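Local atomic coordinates of Pre-mRNA-processing-splicing factor 8 (Cryptococcus neoformans var. grubii serotype A, PDB entry 6MX6), a protein that is the Prp8 intein, a Hint-family element that probably excises itself from its host splicing factor by protein splicing. Residues V20-L32 with T37-E49. Residues are numbered along the deposited sequence; the frame is centred on the assembly and turned at random.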
ATOM      1  N   VAL A  20       8.359   8.489   8.305  1.00 26.30           N
ATOM      2  CA  VAL A  20       7.241   9.159   8.968  1.00 27.08           C
ATOM      3  C   VAL A  20       6.111   8.149   9.121  1.00 28.03           C
ATOM      4  O   VAL A  20       5.844   7.365   8.207  1.00 22.31           O
ATOM      5  CB  VAL A  20       6.767  10.415   8.195  1.00 28.67           C
ATOM      6  CG1 VAL A  20       6.399  10.078   6.758  1.00 24.31           C
ATOM      7  CG2 VAL A  20       5.582  11.072   8.900  1.00 30.32           C
ATOM      8  N   LEU A  21       5.470   8.137  10.286  1.00 24.01           N
ATOM      9  CA  LEU A  21       4.312   7.268  10.459  1.00 24.77           C
ATOM     10  C   LEU A  21       3.123   7.862   9.713  1.00 30.20           C
ATOM     11  O   LEU A  21       2.993   9.082   9.589  1.00 25.56           O
ATOM     12  CB  LEU A  21       3.981   7.087  11.940  1.00 25.76           C
ATOM     13  CG  LEU A  21       5.059   6.418  12.805  1.00 27.78           C
ATOM     14  CD1 LEU A  21       4.579   6.292  14.250  1.00 30.18           C
ATOM     15  CD2 LEU A  21       5.460   5.059  12.252  1.00 28.93           C
ATOM     16  N   VAL A  22       2.265   6.985   9.189  1.00 19.73           N
ATOM     17  CA  VAL A  22       1.192   7.438   8.309  1.00 17.79           C
ATOM     18  C   VAL A  22       0.307   8.459   9.019  1.00 20.92           C
ATOM     19  O   VAL A  22      -0.165   9.424   8.405  1.00 25.59           O
ATOM     20  CB  VAL A  22       0.372   6.239   7.785  1.00 19.78           C
ATOM     21  CG1 VAL A  22      -0.273   5.458   8.936  1.00 18.41           C
ATOM     22  CG2 VAL A  22      -0.694   6.714   6.813  1.00 22.09           C
ATOM     23  N   GLU A  23       0.083   8.279  10.320  1.00 21.08           N
ATOM     24  CA  GLU A  23      -0.781   9.191  11.059  1.00 25.72           C
ATOM     25  C   GLU A  23      -0.102  10.516  11.387  1.00 22.99           C
ATOM     26  O   GLU A  23      -0.786  11.443  11.837  1.00 28.56           O
ATOM     27  CB  GLU A  23      -1.279   8.535  12.349  1.00 27.64           C
ATOM     28  CG  GLU A  23      -0.210   8.307  13.407  1.00 25.92           C
ATOM     29  CD  GLU A  23       0.382   6.904  13.333  1.00 31.14           C
ATOM     30  OE1 GLU A  23       0.348   6.311  12.236  1.00 24.71           O
ATOM     31  OE2 GLU A  23       0.869   6.400  14.367  1.00 33.73           O
ATOM     32  N   ASP A  24       1.206  10.629  11.175  1.00 24.00           N
ATOM     33  CA  ASP A  24       1.920  11.889  11.358  1.00 27.73           C
ATOM     34  C   ASP A  24       2.038  12.685  10.067  1.00 26.38           C
ATOM     35  O   ASP A  24       2.574  13.798  10.087  1.00 28.99           O
ATOM     36  CB  ASP A  24       3.317  11.630  11.937  1.00 27.53           C
ATOM     37  CG  ASP A  24       3.267  10.979  13.310  1.00 42.50           C
ATOM     38  OD1 ASP A  24       2.254  11.162  14.019  1.00 41.64           O
ATOM     39  OD2 ASP A  24       4.237  10.279  13.682  1.00 49.42           O
ATOM     40  N   VAL A  25       1.554  12.143   8.950  1.00 24.20           N
ATOM     41  CA  VAL A  25       1.559  12.865   7.683  1.00 24.41           C
ATOM     42  C   VAL A  25       0.542  13.993   7.750  1.00 28.76           C
ATOM     43  O   VAL A  25      -0.629  13.768   8.074  1.00 30.57           O
ATOM     44  CB  VAL A  25       1.242  11.911   6.525  1.00 26.55           C
ATOM     45  CG1 VAL A  25       1.056  12.686   5.225  1.00 24.56           C
ATOM     46  CG2 VAL A  25       2.347  10.856   6.387  1.00 22.21           C
ATOM     47  N   GLN A  26       0.979  15.209   7.440  1.00 31.12           N
ATOM     48  CA  GLN A  26       0.103  16.371   7.499  1.00 29.74           C
ATOM     49  C   GLN A  26      -0.020  17.012   6.124  1.00 31.95           C
ATOM     50  O   GLN A  26       0.737  16.705   5.204  1.00 30.18           O
ATOM     51  CB  GLN A  26       0.605  17.388   8.531  1.00 31.09           C
ATOM     52  CG  GLN A  26      -0.178  17.345   9.835  1.00 46.39           C
ATOM     53  CD  GLN A  26      -1.690  17.262   9.614  1.00 61.81           C
ATOM     54  OE1 GLN A  26      -2.266  18.018   8.818  1.00 46.24           O
ATOM     55  NE2 GLN A  26      -2.338  16.334  10.317  1.00 48.75           N
ATOM     56  N   GLU A  27      -0.996  17.918   6.001  1.00 31.59           N
ATOM     57  CA  GLU A  27      -1.306  18.537   4.716  1.00 33.60           C
ATOM     58  C   GLU A  27      -0.074  19.203   4.111  1.00 25.47           C
ATOM     59  O   GLU A  27       0.673  19.904   4.800  1.00 29.64           O
ATOM     60  CB  GLU A  27      -2.432  19.561   4.884  1.00 41.13           C
ATOM     61  CG  GLU A  27      -2.773  20.337   3.619  1.00 36.75           C
ATOM     62  CD  GLU A  27      -3.829  19.655   2.759  1.00 43.63           C
ATOM     63  OE1 GLU A  27      -4.539  18.757   3.265  1.00 46.50           O
ATOM     64  OE2 GLU A  27      -3.953  20.020   1.570  1.00 47.22           O
ATOM     65  N   GLY A  28       0.136  18.976   2.813  1.00 34.17           N
ATOM     66  CA  GLY A  28       1.294  19.496   2.110  1.00 29.89           C
ATOM     67  C   GLY A  28       2.579  18.707   2.277  1.00 38.12           C
ATOM     68  O   GLY A  28       3.569  19.031   1.608  1.00 36.33           O
ATOM     69  N   ASP A  29       2.605  17.686   3.137  1.00 33.51           N
ATOM     70  CA  ASP A  29       3.840  16.953   3.401  1.00 35.89           C
ATOM     71  C   ASP A  29       4.372  16.292   2.132  1.00 25.21           C
ATOM     72  O   ASP A  29       3.617  15.860   1.259  1.00 29.13           O
ATOM     73  CB  ASP A  29       3.622  15.893   4.488  1.00 26.73           C
ATOM     74  CG  ASP A  29       4.047  16.375   5.863  1.00 43.13           C
ATOM     75  OD1 ASP A  29       4.598  17.494   5.943  1.00 51.57           O
ATOM     76  OD2 ASP A  29       3.836  15.644   6.863  1.00 33.53           O
ATOM     77  N   GLN A  30       5.696  16.216   2.036  1.00 32.10           N
ATOM     78  CA  GLN A  30       6.361  15.641   0.877  1.00 27.60           C
ATOM     79  C   GLN A  30       6.752  14.199   1.187  1.00 26.57           C
ATOM     80  O   GLN A  30       7.463  13.940   2.164  1.00 28.97           O
ATOM     81  CB  GLN A  30       7.588  16.471   0.497  1.00 33.68           C
ATOM     82  CG  GLN A  30       7.254  17.916   0.103  1.00 31.55           C
ATOM     83  CD  GLN A  30       6.366  17.994  -1.126  1.00 29.91           C
ATOM     84  OE1 GLN A  30       6.827  17.796  -2.249  1.00 35.43           O
ATOM     85  NE2 GLN A  30       5.080  18.283  -0.917  1.00 32.29           N
ATOM     86  N   LEU A  31       6.272  13.274   0.364  1.00 29.25           N
ATOM     87  CA  LEU A  31       6.569  11.850   0.431  1.00 29.43           C
ATOM     88  C   LEU A  31       7.402  11.431  -0.771  1.00 33.42           C
ATOM     89  O   LEU A  31       7.517  12.151  -1.766  1.00 32.54           O
ATOM     90  CB  LEU A  31       5.279  11.027   0.461  1.00 25.69           C
ATOM     91  CG  LEU A  31       4.312  11.359   1.588  1.00 23.28           C
ATOM     92  CD1 LEU A  31       3.076  10.492   1.434  1.00 26.99           C
ATOM     93  CD2 LEU A  31       4.983  11.130   2.928  1.00 29.09           C
ATOM     94  N   LEU A  32       7.947  10.224  -0.692  1.00 24.53           N
ATOM     95  CA  LEU A  32       8.822   9.713  -1.735  1.00 23.33           C
ATOM     96  C   LEU A  32       8.021   8.865  -2.720  1.00 32.46           C
ATOM     97  O   LEU A  32       7.341   7.912  -2.321  1.00 28.39           O
ATOM     98  CB  LEU A  32       9.956   8.912  -1.108  1.00 28.87           C
ATOM     99  CG  LEU A  32      11.045   8.445  -2.068  1.00 32.77           C
ATOM    100  CD1 LEU A  32      11.510   9.602  -2.939  1.00 30.72           C
ATOM    101  CD2 LEU A  32      12.187   7.859  -1.267  1.00 28.81           C
ATOM    102  N   THR A  37      11.064  10.877  -7.137  1.00 37.30           N
ATOM    103  CA  THR A  37      10.670  12.275  -7.039  1.00 34.60           C
ATOM    104  C   THR A  37       9.646  12.477  -5.920  1.00 43.36           C
ATOM    105  O   THR A  37       9.187  11.532  -5.273  1.00 37.02           O
ATOM    106  CB  THR A  37      10.119  12.775  -8.373  1.00 36.87           C
ATOM    107  OG1 THR A  37       8.966  12.005  -8.742  1.00 34.39           O
ATOM    108  CG2 THR A  37      11.175  12.656  -9.459  1.00 42.67           C
ATOM    109  N   SER A  38       9.276  13.733  -5.700  1.00 34.15           N
ATOM    110  CA  SER A  38       8.408  14.110  -4.598  1.00 36.80           C
ATOM    111  C   SER A  38       6.944  13.805  -4.897  1.00 30.09           C
ATOM    112  O   SER A  38       6.516  13.695  -6.048  1.00 38.68           O
ATOM    113  CB  SER A  38       8.558  15.596  -4.282  1.00 40.50           C
ATOM    114  OG  SER A  38       9.605  15.801  -3.359  1.00 49.40           O
ATOM    115  N   ARG A  39       6.175  13.669  -3.819  1.00 31.45           N
ATOM    116  CA  ARG A  39       4.729  13.523  -3.869  1.00 37.23           C
ATOM    117  C   ARG A  39       4.148  14.380  -2.759  1.00 31.04           C
ATOM    118  O   ARG A  39       4.665  14.385  -1.644  1.00 40.69           O
ATOM    119  CB  ARG A  39       4.288  12.061  -3.675  1.00 30.52           C
ATOM    120  CG  ARG A  39       4.769  11.096  -4.733  1.00 30.83           C
ATOM    121  CD  ARG A  39       4.013  11.275  -6.035  1.00 31.21           C
ATOM    122  NE  ARG A  39       4.331  10.213  -6.982  1.00 33.57           N
ATOM    123  CZ  ARG A  39       5.479  10.118  -7.643  1.00 33.49           C
ATOM    124  NH1 ARG A  39       6.428  11.028  -7.463  1.00 33.05           N
ATOM    125  NH2 ARG A  39       5.681   9.109  -8.480  1.00 37.55           N
ATOM    126  N   THR A  40       3.095  15.124  -3.060  1.00 29.82           N
ATOM    127  CA  THR A  40       2.452  15.964  -2.060  1.00 34.58           C
ATOM    128  C   THR A  40       1.217  15.249  -1.527  1.00 27.27           C
ATOM    129  O   THR A  40       0.410  14.734  -2.306  1.00 28.40           O
ATOM    130  CB  THR A  40       2.068  17.326  -2.643  1.00 32.62           C
ATOM    131  OG1 THR A  40       3.256  18.032  -3.016  1.00 35.68           O
ATOM    132  CG2 THR A  40       1.320  18.148  -1.609  1.00 33.69           C
ATOM    133  N   ALA A  41       1.086  15.209  -0.207  1.00 30.92           N
ATOM    134  CA  ALA A  41      -0.069  14.614   0.449  1.00 32.20           C
ATOM    135  C   ALA A  41      -1.081  15.691   0.811  1.00 31.28           C
ATOM    136  O   ALA A  41      -0.722  16.813   1.180  1.00 30.20           O
ATOM    137  CB  ALA A  41       0.353  13.853   1.708  1.00 31.20           C
ATOM    138  N   SER A  42      -2.361  15.340   0.704  1.00 34.20           N
ATOM    139  CA  SER A  42      -3.426  16.253   1.096  1.00 38.73           C
ATOM    140  C   SER A  42      -4.631  15.450   1.561  1.00 32.62           C
ATOM    141  O   SER A  42      -4.671  14.223   1.444  1.00 27.48           O
ATOM    142  CB  SER A  42      -3.816  17.197  -0.049  1.00 35.64           C
ATOM    143  OG  SER A  42      -4.233  16.485  -1.197  1.00 32.52           O
ATOM    144  N   LYS A  43      -5.616  16.166   2.102  1.00 29.99           N
ATOM    145  CA  LYS A  43      -6.902  15.575   2.476  1.00 31.16           C
ATOM    146  C   LYS A  43      -6.720  14.479   3.530  1.00 23.85           C
ATOM    147  O   LYS A  43      -7.204  13.358   3.385  1.00 24.15           O
ATOM    148  CB  LYS A  43      -7.627  15.020   1.247  1.00 31.02           C
ATOM    149  CG  LYS A  43      -8.027  16.040   0.189  1.00 41.58           C
ATOM    150  CD  LYS A  43      -8.929  15.384  -0.860  1.00 46.34           C
ATOM    151  CE  LYS A  43      -9.304  16.348  -1.982  1.00 58.74           C
ATOM    152  NZ  LYS A  43      -8.716  15.955  -3.304  1.00 46.94           N
ATOM    153  N   ILE A  44      -6.041  14.843   4.616  1.00 27.59           N
ATOM    154  CA  ILE A  44      -5.791  13.925   5.726  1.00 28.44           C
ATOM    155  C   ILE A  44      -7.118  13.526   6.360  1.00 30.73           C
ATOM    156  O   ILE A  44      -7.886  14.378   6.817  1.00 26.15           O
ATOM    157  CB  ILE A  44      -4.865  14.567   6.766  1.00 30.71           C
ATOM    158  CG1 ILE A  44      -3.712  15.303   6.088  1.00 35.82           C
ATOM    159  CG2 ILE A  44      -4.384  13.531   7.773  1.00 29.78           C
ATOM    160  CD1 ILE A  44      -2.852  14.438   5.227  1.00 25.31           C
ATOM    161  N   VAL A  45      -7.380  12.221   6.429  1.00 22.05           N
ATOM    162  CA  VAL A  45      -8.596  11.714   7.049  1.00 19.30           C
ATOM    163  C   VAL A  45      -8.230  10.576   7.993  1.00 29.29           C
ATOM    164  O   VAL A  45      -7.171   9.957   7.873  1.00 23.38           O
ATOM    165  CB  VAL A  45      -9.620  11.241   6.001  1.00 25.36           C
ATOM    166  CG1 VAL A  45     -10.191  12.436   5.249  1.00 23.88           C
ATOM    167  CG2 VAL A  45      -8.960  10.271   5.036  1.00 27.78           C
ATOM    168  N   ARG A  46      -9.109  10.315   8.960  1.00 20.70           N
ATOM    169  CA  ARG A  46      -8.843   9.268   9.939  1.00 20.15           C
ATOM    170  C   ARG A  46     -10.131   8.546  10.292  1.00 23.23           C
ATOM    171  O   ARG A  46     -11.223   9.111  10.215  1.00 17.51           O
ATOM    172  CB  ARG A  46      -8.225   9.807  11.235  1.00 22.39           C
ATOM    173  CG  ARG A  46      -6.997  10.668  11.054  1.00 40.24           C
ATOM    174  CD  ARG A  46      -6.092  10.590  12.274  1.00 39.85           C
ATOM    175  NE  ARG A  46      -5.142  11.700  12.344  1.00 61.12           N
ATOM    176  CZ  ARG A  46      -4.164  11.919  11.469  1.00 44.43           C
ATOM    177  NH1 ARG A  46      -3.983  11.103  10.438  1.00 37.70           N
ATOM    178  NH2 ARG A  46      -3.361  12.962  11.628  1.00 43.53           N
ATOM    179  N   GLY A  47      -9.988   7.293  10.701  1.00 19.60           N
ATOM    180  CA  GLY A  47     -11.153   6.580  11.185  1.00 21.53           C
ATOM    181  C   GLY A  47     -10.722   5.345  11.939  1.00 19.30           C
ATOM    182  O   GLY A  47      -9.550   5.186  12.270  1.00 17.05           O
ATOM    183  N   GLU A  48     -11.697   4.476  12.207  1.00 17.35           N
ATOM    184  CA  GLU A  48     -11.458   3.256  12.966  1.00 17.89           C
ATOM    185  C   GLU A  48     -12.387   2.169  12.456  1.00 23.01           C
ATOM    186  O   GLU A  48     -13.605   2.364  12.445  1.00 21.67           O
ATOM    187  CB  GLU A  48     -11.686   3.486  14.463  1.00 24.81           C
ATOM    188  CG  GLU A  48     -11.493   2.238  15.294  1.00 31.10           C
ATOM    189  CD  GLU A  48     -11.314   2.530  16.771  1.00 45.83           C
ATOM    190  OE1 GLU A  48     -11.332   3.718  17.159  1.00 42.99           O
ATOM    191  OE2 GLU A  48     -11.152   1.563  17.546  1.00 55.46           O
ATOM    192  N   GLU A  49     -11.827   1.030  12.052  1.00 16.60           N
ATOM    193  CA  GLU A  49     -12.684  -0.045  11.559  1.00 19.52           C
ATOM    194  C   GLU A  49     -11.879  -1.331  11.485  1.00 17.03           C
ATOM    195  O   GLU A  49     -10.660  -1.336  11.663  1.00 15.28           O
ATOM    196  CB  GLU A  49     -13.288   0.286  10.189  1.00 21.47           C
ATOM    197  CG  GLU A  49     -12.280   0.395   9.069  1.00 23.86           C
ATOM    198  CD  GLU A  49     -12.860   1.069   7.839  1.00 38.62           C
ATOM    199  OE1 GLU A  49     -12.906   0.428   6.763  1.00 34.45           O
ATOM    200  OE2 GLU A  49     -13.282   2.240   7.957  1.00 46.57           O
TER
HETATM  201  O   HOH W   1      -1.976  11.402   8.387  1.00 24.85           O
HETATM  202  O   HOH W   2      -6.240  17.611   5.330  1.00 32.05           O
HETATM  203  O   HOH W   3       5.881  19.781  -4.309  1.00 39.59           O
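Ile44 lays its CD1 over the backbone of Val25 and Gln26, 3.7 Å from Val25 O, while its CG1 rests against Glu27 N. Beside it, Val25 CG1 meets the methyl of Ala41 at 3.8 Å, and Leu31 CD1 reaches the same methyl from further along, so two larger apolar groups share the small methyl; Phe157 of strand 152-159 touches Val25. Gln30, folded back at chi2 (-62°), uses its NE2 twice: it donates to Thr40 OG1 across the pair at 2.8 Å and to Gly28 O within its own segment, both partners close to the amide plane, which fixes the rotation of the amide. Glu27, its CG swung opposite the backbone N (chi1 176°) and its chain bent at chi2, brings OE1 to Lys43 N, 3.0 Å away on the syn side but tilted 27° from the carboxylate plane; a water ties that oxygen to Ile44 N. Arg46 sets a face of its guanidinium over Glu23 O, an approach too poorly angled for a hydrogen bond, and, at its edge, holds a water that also serves Val22 O and Val25 O. Backbone bonds link Leu31 with Arg39 in both directions, and Gly28 N, within the type II turn from Gln26 to Asp29, donates to Ala41 O at 2.8 Å. Such an antiparallel hairpin, short strand 30-32 against long strand 38-49, belongs to the mostly beta Hint fold of inteins.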